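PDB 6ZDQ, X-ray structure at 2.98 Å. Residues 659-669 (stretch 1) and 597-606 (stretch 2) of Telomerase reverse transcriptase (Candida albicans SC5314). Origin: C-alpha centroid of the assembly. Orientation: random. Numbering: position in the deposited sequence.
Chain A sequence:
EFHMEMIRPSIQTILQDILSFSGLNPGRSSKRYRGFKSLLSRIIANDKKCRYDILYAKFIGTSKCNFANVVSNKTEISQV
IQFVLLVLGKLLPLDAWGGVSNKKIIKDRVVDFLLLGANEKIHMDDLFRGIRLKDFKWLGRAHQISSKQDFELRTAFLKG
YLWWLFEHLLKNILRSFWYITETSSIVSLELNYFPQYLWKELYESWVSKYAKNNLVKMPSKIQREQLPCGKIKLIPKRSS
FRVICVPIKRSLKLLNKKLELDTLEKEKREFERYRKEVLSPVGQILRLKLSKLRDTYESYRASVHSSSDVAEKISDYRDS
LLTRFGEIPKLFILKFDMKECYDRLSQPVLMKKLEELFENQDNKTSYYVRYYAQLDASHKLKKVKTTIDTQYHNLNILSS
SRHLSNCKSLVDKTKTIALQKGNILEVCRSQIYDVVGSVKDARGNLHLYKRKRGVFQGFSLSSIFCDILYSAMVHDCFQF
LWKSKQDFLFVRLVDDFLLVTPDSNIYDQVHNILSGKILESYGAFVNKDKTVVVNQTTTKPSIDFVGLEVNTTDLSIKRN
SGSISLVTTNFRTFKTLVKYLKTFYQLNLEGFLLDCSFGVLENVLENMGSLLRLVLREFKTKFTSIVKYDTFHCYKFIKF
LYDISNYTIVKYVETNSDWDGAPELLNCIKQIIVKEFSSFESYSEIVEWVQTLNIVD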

ATOM      1  N   TRP A 659      -5.166  -1.666  37.597  1.00150.32           N
ATOM      2  CA  TRP A 659      -4.888  -3.020  37.121  1.00151.65           C
ATOM      3  C   TRP A 659      -5.551  -4.028  38.054  1.00153.16           C
ATOM      4  O   TRP A 659      -4.927  -4.542  38.987  1.00153.06           O
ATOM      5  CB  TRP A 659      -3.386  -3.257  37.002  1.00150.08           C
ATOM      6  CG  TRP A 659      -2.560  -2.567  38.041  1.00153.74           C
ATOM      7  CD1 TRP A 659      -2.015  -3.124  39.160  1.00152.71           C
ATOM      8  CD2 TRP A 659      -2.171  -1.189  38.048  1.00169.88           C
ATOM      9  NE1 TRP A 659      -1.314  -2.178  39.866  1.00165.87           N
ATOM     10  CE2 TRP A 659      -1.395  -0.980  39.205  1.00178.56           C
ATOM     11  CE3 TRP A 659      -2.407  -0.110  37.192  1.00180.64           C
ATOM     12  CZ2 TRP A 659      -0.855   0.264  39.524  1.00185.57           C
ATOM     13  CZ3 TRP A 659      -1.869   1.123  37.510  1.00199.12           C
ATOM     14  CH2 TRP A 659      -1.102   1.300  38.667  1.00184.70           C
ATOM     15  N   ASP A 660      -6.825  -4.309  37.784  1.00145.79           N
ATOM     16  CA  ASP A 660      -7.536  -5.433  38.387  1.00150.14           C
ATOM     17  C   ASP A 660      -7.519  -6.572  37.370  1.00155.65           C
ATOM     18  O   ASP A 660      -8.501  -6.846  36.681  1.00173.78           O
ATOM     19  CB  ASP A 660      -8.955  -5.030  38.781  1.00149.46           C
ATOM     20  CG  ASP A 660      -9.768  -6.193  39.318  1.00154.58           C
ATOM     21  OD1 ASP A 660      -9.312  -6.847  40.277  1.00152.19           O
ATOM     22  OD2 ASP A 660     -10.867  -6.453  38.781  1.00170.42           O
ATOM     23  N   GLY A 661      -6.372  -7.238  37.273  1.00124.56           N
ATOM     24  CA  GLY A 661      -6.227  -8.279  36.275  1.00125.14           C
ATOM     25  C   GLY A 661      -4.877  -8.314  35.591  1.00135.15           C
ATOM     26  O   GLY A 661      -4.651  -9.153  34.713  1.00136.53           O
ATOM     27  N   ALA A 662      -3.981  -7.398  35.961  1.00132.91           N
ATOM     28  CA  ALA A 662      -2.634  -7.413  35.389  1.00110.94           C
ATOM     29  C   ALA A 662      -1.918  -8.739  35.602  1.00107.24           C
ATOM     30  O   ALA A 662      -1.290  -9.232  34.645  1.00108.58           O
ATOM     31  CB  ALA A 662      -1.820  -6.241  35.949  1.00116.61           C
ATOM     32  N   PRO A 663      -1.936  -9.363  36.787  1.00114.10           N
ATOM     33  CA  PRO A 663      -1.382 -10.724  36.883  1.00114.03           C
ATOM     34  C   PRO A 663      -2.120 -11.725  36.015  1.00120.52           C
ATOM     35  O   PRO A 663      -1.501 -12.661  35.495  1.00138.78           O
ATOM     36  CB  PRO A 663      -1.519 -11.059  38.375  1.00104.49           C
ATOM     37  CG  PRO A 663      -1.594  -9.744  39.057  1.00113.38           C
ATOM     38  CD  PRO A 663      -2.339  -8.854  38.113  1.00105.06           C
ATOM     39  N   GLU A 664      -3.433 -11.554  35.844  1.00117.18           N
ATOM     40  CA  GLU A 664      -4.187 -12.445  34.969  1.00113.48           C
ATOM     41  C   GLU A 664      -3.773 -12.265  33.514  1.00101.19           C
ATOM     42  O   GLU A 664      -3.680 -13.244  32.764  1.00111.65           O
ATOM     43  CB  GLU A 664      -5.688 -12.204  35.138  1.00109.60           C
ATOM     44  CG  GLU A 664      -6.256 -12.586  36.506  1.00123.48           C
ATOM     45  CD  GLU A 664      -5.953 -11.562  37.591  1.00134.35           C
ATOM     46  OE1 GLU A 664      -4.762 -11.344  37.898  1.00125.02           O
ATOM     47  OE2 GLU A 664      -6.910 -10.972  38.135  1.00131.75           O
ATOM     48  N   LEU A 665      -3.526 -11.021  33.096  1.00100.43           N
ATOM     49  CA  LEU A 665      -3.127 -10.772  31.714  1.00 98.93           C
ATOM     50  C   LEU A 665      -1.757 -11.366  31.415  1.00 97.25           C
ATOM     51  O   LEU A 665      -1.543 -11.937  30.339  1.00134.09           O
ATOM     52  CB  LEU A 665      -3.132  -9.272  31.428  1.00 98.98           C
ATOM     53  CG  LEU A 665      -2.756  -8.884  29.998  1.00 97.83           C
ATOM     54  CD1 LEU A 665      -3.735  -9.494  29.010  1.00108.14           C
ATOM     55  CD2 LEU A 665      -2.714  -7.377  29.847  1.00110.61           C
ATOM     56  N   LEU A 666      -0.813 -11.236  32.350  1.00114.96           N
ATOM     57  CA  LEU A 666       0.495 -11.853  32.160  1.00105.72           C
ATOM     58  C   LEU A 666       0.387 -13.373  32.134  1.00110.39           C
ATOM     59  O   LEU A 666       1.052 -14.035  31.329  1.00102.60           O
ATOM     60  CB  LEU A 666       1.456 -11.396  33.257  1.00114.64           C
ATOM     61  CG  LEU A 666       2.872 -11.969  33.186  1.00104.18           C
ATOM     62  CD1 LEU A 666       3.437 -11.820  31.782  1.00104.35           C
ATOM     63  CD2 LEU A 666       3.770 -11.286  34.202  1.00107.52           C
ATOM     64  N   ASN A 667      -0.447 -13.941  33.012  1.00120.19           N
ATOM     65  CA  ASN A 667      -0.663 -15.384  33.008  1.00122.67           C
ATOM     66  C   ASN A 667      -1.166 -15.868  31.655  1.00114.44           C
ATOM     67  O   ASN A 667      -0.820 -16.973  31.223  1.00119.79           O
ATOM     68  CB  ASN A 667      -1.646 -15.771  34.114  1.00122.71           C
ATOM     69  CG  ASN A 667      -1.753 -17.272  34.302  1.00139.62           C
ATOM     70  OD1 ASN A 667      -0.785 -18.006  34.095  1.00140.53           O
ATOM     71  ND2 ASN A 667      -2.933 -17.736  34.695  1.00159.18           N
ATOM     72  N   CYS A 668      -1.980 -15.057  30.974  1.00101.52           N
ATOM     73  CA  CYS A 668      -2.426 -15.413  29.631  1.00103.54           C
ATOM     74  C   CYS A 668      -1.271 -15.379  28.638  1.00115.10           C
ATOM     75  O   CYS A 668      -1.191 -16.227  27.741  1.00130.33           O
ATOM     76  CB  CYS A 668      -3.546 -14.474  29.187  1.00 98.92           C
ATOM     77  SG  CYS A 668      -4.077 -14.697  27.474  1.00128.47           S
ATOM     78  N   ILE A 669      -0.373 -14.399  28.774  1.00116.11           N
ATOM     79  CA  ILE A 669       0.772 -14.295  27.870  1.00107.20           C
ATOM     80  C   ILE A 669       1.659 -15.529  27.987  1.00109.08           C
ATOM     81  O   ILE A 669       2.083 -16.108  26.981  1.00110.67           O
ATOM     82  CB  ILE A 669       1.564 -13.007  28.154  1.00105.56           C
ATOM     83  CG1 ILE A 669       0.687 -11.775  27.913  1.00122.58           C
ATOM     84  CG2 ILE A 669       2.820 -12.956  27.295  1.00100.07           C
ATOM     85  CD1 ILE A 669       1.388 -10.464  28.194  1.00119.89           C
TER
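Stretch 2 597-606: SFGVLENVLE

How does stretch 2 approach the helix that runs from Ala 662 to Ile 669? It begins as a loop, with Ser 597 and Phe 598 both at positive phi, and ends in a helix that includes residues 602-606. The two helices point broadly the same way, their axes crossing at -32° and coming within 10.2 Å of each other.

What does the loop contribute? Little at first: the ring of Phe 598 leads away, while the backbone atom Phe 598 O lies 4.1 Å from Asp 660 OD2. Gly 599 and Val 600 make no contact.

Where does the packing tighten? Leu 601, with chi1 m and chi2 t, points toward stretch 1 and places its CD1 3.8 Å from Gly 661 CA and 3.7 Å from Glu 664 CB. Gly 661, the N-cap residue, leaves room for this methyl; a CB there would clash with it.

What holds the helical part in place? Val 604 CG1 sits 4.3 Å from Leu 665 CD1, and Leu 665 CD1 also lies 4.1 Å from Leu 605 CA. Leu 605 CB also packs 3.9 Å from Cys 668 SG, one turn after Glu 664. No hydrogen bond joins the stretches, so the contact rests on the fit of largely apolar surfaces.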

ATOM      1  N   SER A 597     -12.917  -1.984  31.451  1.00171.72           N
ATOM      2  CA  SER A 597     -14.264  -1.663  31.926  1.00163.86           C
ATOM      3  C   SER A 597     -14.579  -2.345  33.254  1.00174.03           C
ATOM      4  O   SER A 597     -15.742  -2.646  33.537  1.00177.33           O
ATOM      5  CB  SER A 597     -15.329  -2.014  30.879  1.00159.57           C
ATOM      6  OG  SER A 597     -16.634  -1.732  31.351  1.00149.43           O
ATOM      7  N   PHE A 598     -13.534  -2.709  33.999  1.00172.23           N
ATOM      8  CA  PHE A 598     -13.528  -3.055  35.422  1.00181.32           C
ATOM      9  C   PHE A 598     -14.184  -4.406  35.688  1.00185.31           C
ATOM     10  O   PHE A 598     -14.161  -4.893  36.822  1.00188.25           O
ATOM     11  CB  PHE A 598     -14.159  -1.942  36.292  1.00178.19           C
ATOM     12  CG  PHE A 598     -15.681  -1.909  36.311  1.00191.57           C
ATOM     13  CD1 PHE A 598     -16.420  -2.854  37.014  1.00194.09           C
ATOM     14  CD2 PHE A 598     -16.366  -0.874  35.692  1.00199.26           C
ATOM     15  CE1 PHE A 598     -17.804  -2.807  37.038  1.00200.60           C
ATOM     16  CE2 PHE A 598     -17.751  -0.821  35.713  1.00199.77           C
ATOM     17  CZ  PHE A 598     -18.471  -1.787  36.390  1.00201.66           C
ATOM     18  N   GLY A 599     -14.762  -5.026  34.662  1.00183.97           N
ATOM     19  CA  GLY A 599     -15.335  -6.349  34.811  1.00180.26           C
ATOM     20  C   GLY A 599     -14.846  -7.368  33.805  1.00174.53           C
ATOM     21  O   GLY A 599     -14.893  -8.575  34.057  1.00177.65           O
ATOM     22  N   VAL A 600     -14.388  -6.890  32.653  1.00179.84           N
ATOM     23  CA  VAL A 600     -14.189  -7.720  31.472  1.00174.03           C
ATOM     24  C   VAL A 600     -12.698  -7.792  31.182  1.00171.44           C
ATOM     25  O   VAL A 600     -12.091  -6.808  30.739  1.00180.76           O
ATOM     26  CB  VAL A 600     -14.963  -7.178  30.263  1.00167.81           C
ATOM     27  CG1 VAL A 600     -15.007  -8.213  29.151  1.00167.75           C
ATOM     28  CG2 VAL A 600     -16.368  -6.759  30.673  1.00162.10           C
ATOM     29  N   LEU A 601     -12.103  -8.954  31.443  1.00141.13           N
ATOM     30  CA  LEU A 601     -10.775  -9.267  30.943  1.00136.36           C
ATOM     31  C   LEU A 601     -10.814 -10.048  29.640  1.00125.43           C
ATOM     32  O   LEU A 601      -9.839 -10.006  28.882  1.00118.78           O
ATOM     33  CB  LEU A 601      -9.983 -10.068  31.983  1.00132.55           C
ATOM     34  CG  LEU A 601      -9.207  -9.266  33.027  1.00135.14           C
ATOM     35  CD1 LEU A 601      -8.588 -10.195  34.059  1.00136.18           C
ATOM     36  CD2 LEU A 601      -8.136  -8.424  32.353  1.00113.82           C
ATOM     37  N   GLU A 602     -11.920 -10.745  29.365  1.00142.41           N
ATOM     38  CA  GLU A 602     -12.021 -11.543  28.148  1.00133.49           C
ATOM     39  C   GLU A 602     -11.913 -10.673  26.903  1.00113.26           C
ATOM     40  O   GLU A 602     -11.275 -11.063  25.920  1.00111.89           O
ATOM     41  CB  GLU A 602     -13.329 -12.331  28.148  1.00130.44           C
ATOM     42  CG  GLU A 602     -13.437 -13.342  29.276  1.00144.69           C
ATOM     43  CD  GLU A 602     -14.753 -14.093  29.262  1.00179.72           C
ATOM     44  OE1 GLU A 602     -15.678 -13.664  28.540  1.00185.62           O
ATOM     45  OE2 GLU A 602     -14.863 -15.116  29.972  1.00170.97           O
ATOM     46  N   ASN A 603     -12.514  -9.482  26.930  1.00144.32           N
ATOM     47  CA  ASN A 603     -12.420  -8.565  25.800  1.00148.18           C
ATOM     48  C   ASN A 603     -10.997  -8.070  25.568  1.00149.39           C
ATOM     49  O   ASN A 603     -10.741  -7.430  24.543  1.00147.95           O
ATOM     50  CB  ASN A 603     -13.359  -7.375  26.012  1.00169.44           C
ATOM     51  CG  ASN A 603     -13.694  -6.651  24.717  1.00169.69           C
ATOM     52  OD1 ASN A 603     -12.988  -5.732  24.303  1.00148.20           O
ATOM     53  ND2 ASN A 603     -14.784  -7.062  24.076  1.00158.73           N
ATOM     54  N   VAL A 604     -10.075  -8.349  26.486  1.00146.62           N
ATOM     55  CA  VAL A 604      -8.690  -7.911  26.386  1.00136.21           C
ATOM     56  C   VAL A 604      -7.748  -9.085  26.136  1.00133.40           C
ATOM     57  O   VAL A 604      -6.945  -9.058  25.202  1.00128.83           O
ATOM     58  CB  VAL A 604      -8.269  -7.124  27.647  1.00140.79           C
ATOM     59  CG1 VAL A 604      -6.797  -6.761  27.580  1.00136.67           C
ATOM     60  CG2 VAL A 604      -9.124  -5.878  27.804  1.00146.40           C
ATOM     61  N   LEU A 605      -7.831 -10.128  26.969  1.00133.36           N
ATOM     62  CA  LEU A 605      -6.848 -11.207  26.901  1.00132.41           C
ATOM     63  C   LEU A 605      -6.926 -11.961  25.578  1.00130.62           C
ATOM     64  O   LEU A 605      -5.893 -12.355  25.024  1.00133.15           O
ATOM     65  CB  LEU A 605      -7.017 -12.158  28.090  1.00111.76           C
ATOM     66  CG  LEU A 605      -8.380 -12.761  28.440  1.00114.88           C
ATOM     67  CD1 LEU A 605      -8.661 -14.042  27.662  1.00160.24           C
ATOM     68  CD2 LEU A 605      -8.471 -13.012  29.938  1.00106.48           C
ATOM     69  N   GLU A 606      -8.131 -12.172  25.049  1.00132.04           N
ATOM     70  CA  GLU A 606      -8.255 -12.803  23.743  1.00129.13           C
ATOM     71  C   GLU A 606      -8.214 -11.797  22.601  1.00112.90           C
ATOM     72  O   GLU A 606      -8.082 -12.203  21.442  1.00136.33           O
ATOM     73  CB  GLU A 606      -9.541 -13.634  23.669  1.00125.37           C
ATOM     74  CG  GLU A 606     -10.809 -12.834  23.457  1.00131.14           C
ATOM     75  CD  GLU A 606     -12.038 -13.550  23.989  1.00143.74           C
ATOM     76  OE1 GLU A 606     -11.878 -14.446  24.846  1.00130.24           O
ATOM     77  OE2 GLU A 606     -13.161 -13.219  23.551  1.00122.64           O
TER